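Local atomic coordinates of fusolin (Anomala cuprea entomopoxvirus, PDB entry 4YN1), a protein that forms the crystalline spindles that enhance viral virulence and probably acts on chitin by oxidative cleavage. Residues Ile122-Asn127 and Val202-Thr207; Ile134-Cys139 and Phe209-Arg214. All coordinates share one frame; numbering follows the deposited sequence.

The two contacts differ in depth and in the elements they join. Contact 2 (134-139 with 209-214) sets strands of the two sheets of the LPMO-like domain face to face; its centre lies about 8 Å from the centre of the chain, and its four touching residues are buried. Contact 1 (122-127 with 202-207) joins the loops that follow strands 120-123 and 194-203, its centre about 18 Å from the chain centre, at the surface. Strands 194-203 and 131-140 are neighbours in one sheet, and Val202 CG2 packs on Ile134 CG1 at 3.5 Å. Contact 2 is purely aliphatic and aromatic, whereas contact 1 combines apolar packing with a backbone carbonyl near a tyrosine ring and a bound ethanediol.

Contact 1. Residues Ile122-Asn127 and Val202-Thr207; sequences IPLENN and VPYRQT. With EDO (1,2-ethanediol), chain E.
Leu124 and Asn127 meet Tyr204 where the chain has just left strands 120-123 and 194-203, and the backbones stay well apart, the nearest alpha carbons being Asn127 CA and Tyr204 CA at 8.6 Å. The tyrosine ring bridges that gap. With CG anti to the backbone N (chi1 172°), the ring is carried toward residues 122-127, and its CE2 side does the touching. Leu124 CD1 comes to the ring edge, near its plane, 3.6 Å from Tyr204 CE2; the two side chains cross at about a right angle. The other close approach is polar on one side: Asn127 O lies obliquely to the ring, 3.5 Å from Tyr204 CE2.

Strand 120-123 runs parallel to strand 223-234 in the mixed sheet, while strand 194-203 pairs with strand 131-140 in the antiparallel sheet, so the contact lies where the ends of strands from both layers come together at the margin of the LPMO beta sandwich. Tyr204 OH donates a hydrogen bond to Asn235 OD1, fixing the far end of the ring, and Arg236 N donates to Asn127 OD1. Leu124 and Tyr204 both also touch Ile132, which extends their apolar contact to strand 131-140.

Behind the tyrosine, Arg205 NH1 donates to Tyr204 O at 2.8 Å, approaching from above the carbonyl plane. The guanidinium thus ties back to its own segment while NH2 reaches Thr154 O. Across the turn of residues 124-126, a 1,2-ethanediol, probably from the crystallisation liquor, accepts from Glu125 N at its O2 (3.1 Å); the bond from Asn126 N to ethanediol O1 is weak at 3.4 Å.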
# COMPACT_ATOMS: atom_id res chain seq x y z
N ILE A 122 13.87 2.66 3.53
CA ILE A 122 14.16 3.99 4.07
C ILE A 122 15.39 3.90 4.95
O ILE A 122 15.33 3.31 6.02
CB ILE A 122 12.93 4.53 4.82
CG1 ILE A 122 11.71 4.57 3.85
CG2 ILE A 122 13.26 5.92 5.40
CD1 ILE A 122 10.39 4.72 4.51
N PRO A 123 16.52 4.47 4.50
CA PRO A 123 17.76 4.33 5.28
C PRO A 123 17.74 5.24 6.48
O PRO A 123 17.20 6.30 6.38
CB PRO A 123 18.84 4.74 4.26
CG PRO A 123 18.17 5.72 3.40
CD PRO A 123 16.76 5.19 3.24
N LEU A 124 18.26 4.79 7.63
CA LEU A 124 18.30 5.62 8.82
C LEU A 124 19.71 6.18 8.99
O LEU A 124 20.67 5.46 8.79
CB LEU A 124 17.99 4.77 10.08
CG LEU A 124 16.61 4.12 10.12
CD1 LEU A 124 16.42 3.35 11.36
CD2 LEU A 124 15.50 5.13 10.00
N GLU A 125 19.83 7.39 9.45
CA GLU A 125 21.15 7.94 9.78
C GLU A 125 21.46 7.65 11.26
O GLU A 125 22.62 7.59 11.64
CB GLU A 125 21.20 9.44 9.51
CG GLU A 125 22.58 10.04 9.74
CD GLU A 125 22.82 11.38 9.09
OE1 GLU A 125 21.95 12.27 9.22
OE2 GLU A 125 23.89 11.56 8.46
N ASN A 126 20.41 7.44 12.08
CA ASN A 126 20.49 7.20 13.52
C ASN A 126 19.43 6.10 13.84
O ASN A 126 18.24 6.32 13.63
CB ASN A 126 20.14 8.54 14.24
CG ASN A 126 20.15 8.53 15.74
OD1 ASN A 126 20.01 7.51 16.39
ND2 ASN A 126 20.22 9.71 16.34
N ASN A 127 19.87 5.00 14.45
CA ASN A 127 18.98 3.88 14.78
C ASN A 127 18.16 4.03 16.04
O ASN A 127 17.26 3.21 16.27
CB ASN A 127 19.77 2.59 14.87
CG ASN A 127 20.48 2.24 13.62
OD1 ASN A 127 20.06 2.64 12.55
ND2 ASN A 127 21.57 1.49 13.71
N VAL A 202 6.54 8.90 10.96
CA VAL A 202 6.44 7.45 10.95
C VAL A 202 7.18 6.90 12.16
O VAL A 202 8.37 7.20 12.31
CB VAL A 202 6.99 6.86 9.63
CG1 VAL A 202 6.89 5.34 9.63
CG2 VAL A 202 6.22 7.44 8.44
N PRO A 203 6.52 6.07 13.00
CA PRO A 203 7.22 5.49 14.14
C PRO A 203 8.27 4.49 13.68
O PRO A 203 8.10 3.78 12.67
CB PRO A 203 6.08 4.81 14.94
CG PRO A 203 5.08 4.46 13.94
CD PRO A 203 5.13 5.61 12.96
N TYR A 204 9.37 4.45 14.38
CA TYR A 204 10.43 3.51 14.09
C TYR A 204 9.90 2.08 14.14
O TYR A 204 9.11 1.73 15.00
CB TYR A 204 11.58 3.68 15.08
CG TYR A 204 12.64 2.60 14.97
CD1 TYR A 204 12.50 1.38 15.63
CD2 TYR A 204 13.81 2.82 14.26
CE1 TYR A 204 13.46 0.39 15.52
CE2 TYR A 204 14.79 1.83 14.16
CZ TYR A 204 14.64 0.65 14.84
OH TYR A 204 15.60 -0.32 14.68
N ARG A 205 10.46 1.24 13.27
CA ARG A 205 10.20 -0.18 13.19
C ARG A 205 11.48 -0.88 12.82
O ARG A 205 12.25 -0.34 12.03
CB ARG A 205 9.18 -0.45 12.07
CG ARG A 205 7.77 0.12 12.32
CD ARG A 205 7.04 -0.71 13.33
NE ARG A 205 5.71 -0.20 13.63
CZ ARG A 205 5.42 0.66 14.60
NH1 ARG A 205 6.38 1.17 15.37
NH2 ARG A 205 4.16 1.02 14.81
N GLN A 206 11.70 -2.11 13.31
CA GLN A 206 12.83 -2.91 12.85
C GLN A 206 12.28 -4.07 12.00
O GLN A 206 12.98 -5.06 11.77
CB GLN A 206 13.70 -3.42 14.01
CG GLN A 206 12.96 -4.21 15.06
CD GLN A 206 13.87 -5.15 15.83
OE1 GLN A 206 14.92 -5.61 15.37
NE2 GLN A 206 13.42 -5.54 16.98
N THR A 207 10.99 -3.99 11.60
CA THR A 207 10.33 -4.96 10.77
C THR A 207 9.73 -4.26 9.56
O THR A 207 9.52 -3.05 9.58
CB THR A 207 9.23 -5.64 11.59
OG1 THR A 207 8.42 -4.62 12.19
CG2 THR A 207 9.80 -6.52 12.71
C1 EDO E . 16.22 9.26 11.21
O1 EDO E . 17.13 8.24 11.64
C2 EDO E . 15.99 9.19 9.69
O2 EDO E . 17.23 8.98 9.06

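Contact 2. Residues Ile134-Cys139 and Phe209-Arg214; sequences IELEFC and FVIYVR
Leu136 CD1 and Val213 CG2 meet tip to tip at 3.8 Å, the closest approach between the two segments, in a beta sandwich of the LPMO type. One layer supplies strand 131-140 and the other strand 209-217. Their short segments pass 10.4 Å apart at an angle of 47° between N-to-C directions, a separation that leaves side chains, not backbone bonds, to join the sheets. Around the central pair the packing is looser: Leu136 CD1 also faces Ile211 CG2 at 4.5 Å, and Phe138 CD2 lies 4.3 Å from Val213 CG1, which approaches its ring obliquely. Val213 therefore uses both methyls, one for each partner. For Leu136, CG anti to the backbone N (chi1 -175°) turns the branch toward the facing sheet, where CD1 meets Val213 CG2.

Further out, backbone hydrogen bonds within the sheet join Leu136 to Met198, Phe138 to Tyr196 and Glu137 to strand 2-6. Packing across the interface continues beyond the two segments, where Val213 touches Val4 and the Phe138 ring meets that of Trp215 with planes at about 60°. On the faces turned from the contact, Glu135 forms a salt bridge with Arg184 and Arg214 NH1 one with Glu150 OE1, and a disulfide bonds Cys139 SG to Cys189 SG.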
# COMPACT_ATOMS: atom_id res chain seq x y z
N ILE A 134 8.63 11.46 7.12
CA ILE A 134 8.67 11.10 5.69
C ILE A 134 7.84 12.16 4.95
O ILE A 134 6.70 12.39 5.36
CB ILE A 134 8.03 9.70 5.53
CG1 ILE A 134 8.80 8.62 6.36
CG2 ILE A 134 7.86 9.27 4.06
CD1 ILE A 134 10.10 8.35 6.02
N GLU A 135 8.32 12.73 3.83
CA GLU A 135 7.45 13.63 3.09
C GLU A 135 6.68 12.76 2.13
O GLU A 135 7.19 12.39 1.07
CB GLU A 135 8.20 14.71 2.35
CG GLU A 135 7.28 15.68 1.66
CD GLU A 135 8.05 16.63 0.78
OE1 GLU A 135 8.84 16.14 -0.06
OE2 GLU A 135 7.76 17.84 0.83
N LEU A 136 5.47 12.41 2.48
CA LEU A 136 4.68 11.54 1.62
C LEU A 136 4.17 12.35 0.43
O LEU A 136 3.73 13.48 0.61
CB LEU A 136 3.51 10.98 2.43
CG LEU A 136 2.61 9.95 1.76
CD1 LEU A 136 2.34 8.77 2.67
CD2 LEU A 136 1.32 10.54 1.32
N GLU A 137 4.21 11.77 -0.77
CA GLU A 137 3.62 12.46 -1.92
C GLU A 137 2.44 11.65 -2.39
O GLU A 137 2.58 10.47 -2.71
CB GLU A 137 4.65 12.61 -3.05
CG GLU A 137 4.15 13.44 -4.24
CD GLU A 137 5.05 13.38 -5.46
OE1 GLU A 137 5.23 12.25 -5.97
OE2 GLU A 137 5.52 14.43 -5.95
N PHE A 138 1.29 12.29 -2.51
CA PHE A 138 0.08 11.66 -3.03
C PHE A 138 -0.19 12.33 -4.37
O PHE A 138 -0.18 13.57 -4.48
CB PHE A 138 -1.09 11.82 -2.05
CG PHE A 138 -2.30 11.07 -2.50
CD1 PHE A 138 -3.22 11.65 -3.36
CD2 PHE A 138 -2.55 9.78 -2.04
CE1 PHE A 138 -4.34 10.94 -3.78
CE2 PHE A 138 -3.63 9.06 -2.52
CZ PHE A 138 -4.55 9.66 -3.34
N CYS A 139 -0.41 11.50 -5.39
CA CYS A 139 -0.56 11.89 -6.78
C CYS A 139 -2.06 11.88 -7.18
O CYS A 139 -2.64 10.82 -7.38
CB CYS A 139 0.28 10.93 -7.62
SG CYS A 139 0.31 11.29 -9.38
N PHE A 209 6.80 -2.95 7.42
CA PHE A 209 5.51 -2.43 7.90
C PHE A 209 4.68 -1.86 6.75
O PHE A 209 5.13 -1.82 5.59
CB PHE A 209 5.77 -1.36 8.99
CG PHE A 209 6.57 -0.14 8.57
CD1 PHE A 209 7.95 -0.16 8.60
CD2 PHE A 209 5.94 1.01 8.11
CE1 PHE A 209 8.70 0.95 8.19
CE2 PHE A 209 6.68 2.13 7.76
CZ PHE A 209 8.05 2.08 7.74
N VAL A 210 3.46 -1.49 7.06
CA VAL A 210 2.57 -0.91 6.07
C VAL A 210 2.13 0.46 6.57
O VAL A 210 1.85 0.66 7.79
CB VAL A 210 1.34 -1.79 5.72
CG1 VAL A 210 0.35 -1.03 4.83
CG2 VAL A 210 1.74 -3.10 5.07
N ILE A 211 2.13 1.42 5.63
CA ILE A 211 1.59 2.76 5.80
C ILE A 211 0.26 2.71 5.02
O ILE A 211 0.23 2.27 3.86
CB ILE A 211 2.50 3.89 5.29
CG1 ILE A 211 3.88 3.87 6.00
CG2 ILE A 211 1.79 5.24 5.39
CD1 ILE A 211 4.96 4.77 5.34
N TYR A 212 -0.83 3.07 5.67
CA TYR A 212 -2.15 2.99 5.05
C TYR A 212 -2.68 4.40 4.95
O TYR A 212 -2.79 5.09 5.97
CB TYR A 212 -3.08 2.14 5.88
CG TYR A 212 -4.37 1.78 5.20
CD1 TYR A 212 -4.38 1.04 4.02
CD2 TYR A 212 -5.59 1.99 5.82
CE1 TYR A 212 -5.55 0.61 3.44
CE2 TYR A 212 -6.79 1.54 5.25
CZ TYR A 212 -6.77 0.90 4.03
OH TYR A 212 -7.94 0.43 3.50
N VAL A 213 -2.86 4.87 3.71
CA VAL A 213 -3.25 6.24 3.40
C VAL A 213 -4.70 6.29 3.00
O VAL A 213 -5.13 5.59 2.07
CB VAL A 213 -2.35 6.82 2.31
CG1 VAL A 213 -2.79 8.25 1.96
CG2 VAL A 213 -0.87 6.79 2.74
N ARG A 214 -5.44 7.21 3.62
CA ARG A 214 -6.84 7.42 3.35
C ARG A 214 -7.01 8.88 2.90
O ARG A 214 -6.64 9.79 3.63
CB ARG A 214 -7.66 7.16 4.60
CG ARG A 214 -9.16 7.47 4.44
CD ARG A 214 -9.88 7.27 5.76
NE ARG A 214 -11.31 7.49 5.59
CZ ARG A 214 -12.13 8.09 6.44
NH1 ARG A 214 -11.71 8.46 7.64
NH2 ARG A 214 -13.40 8.25 6.13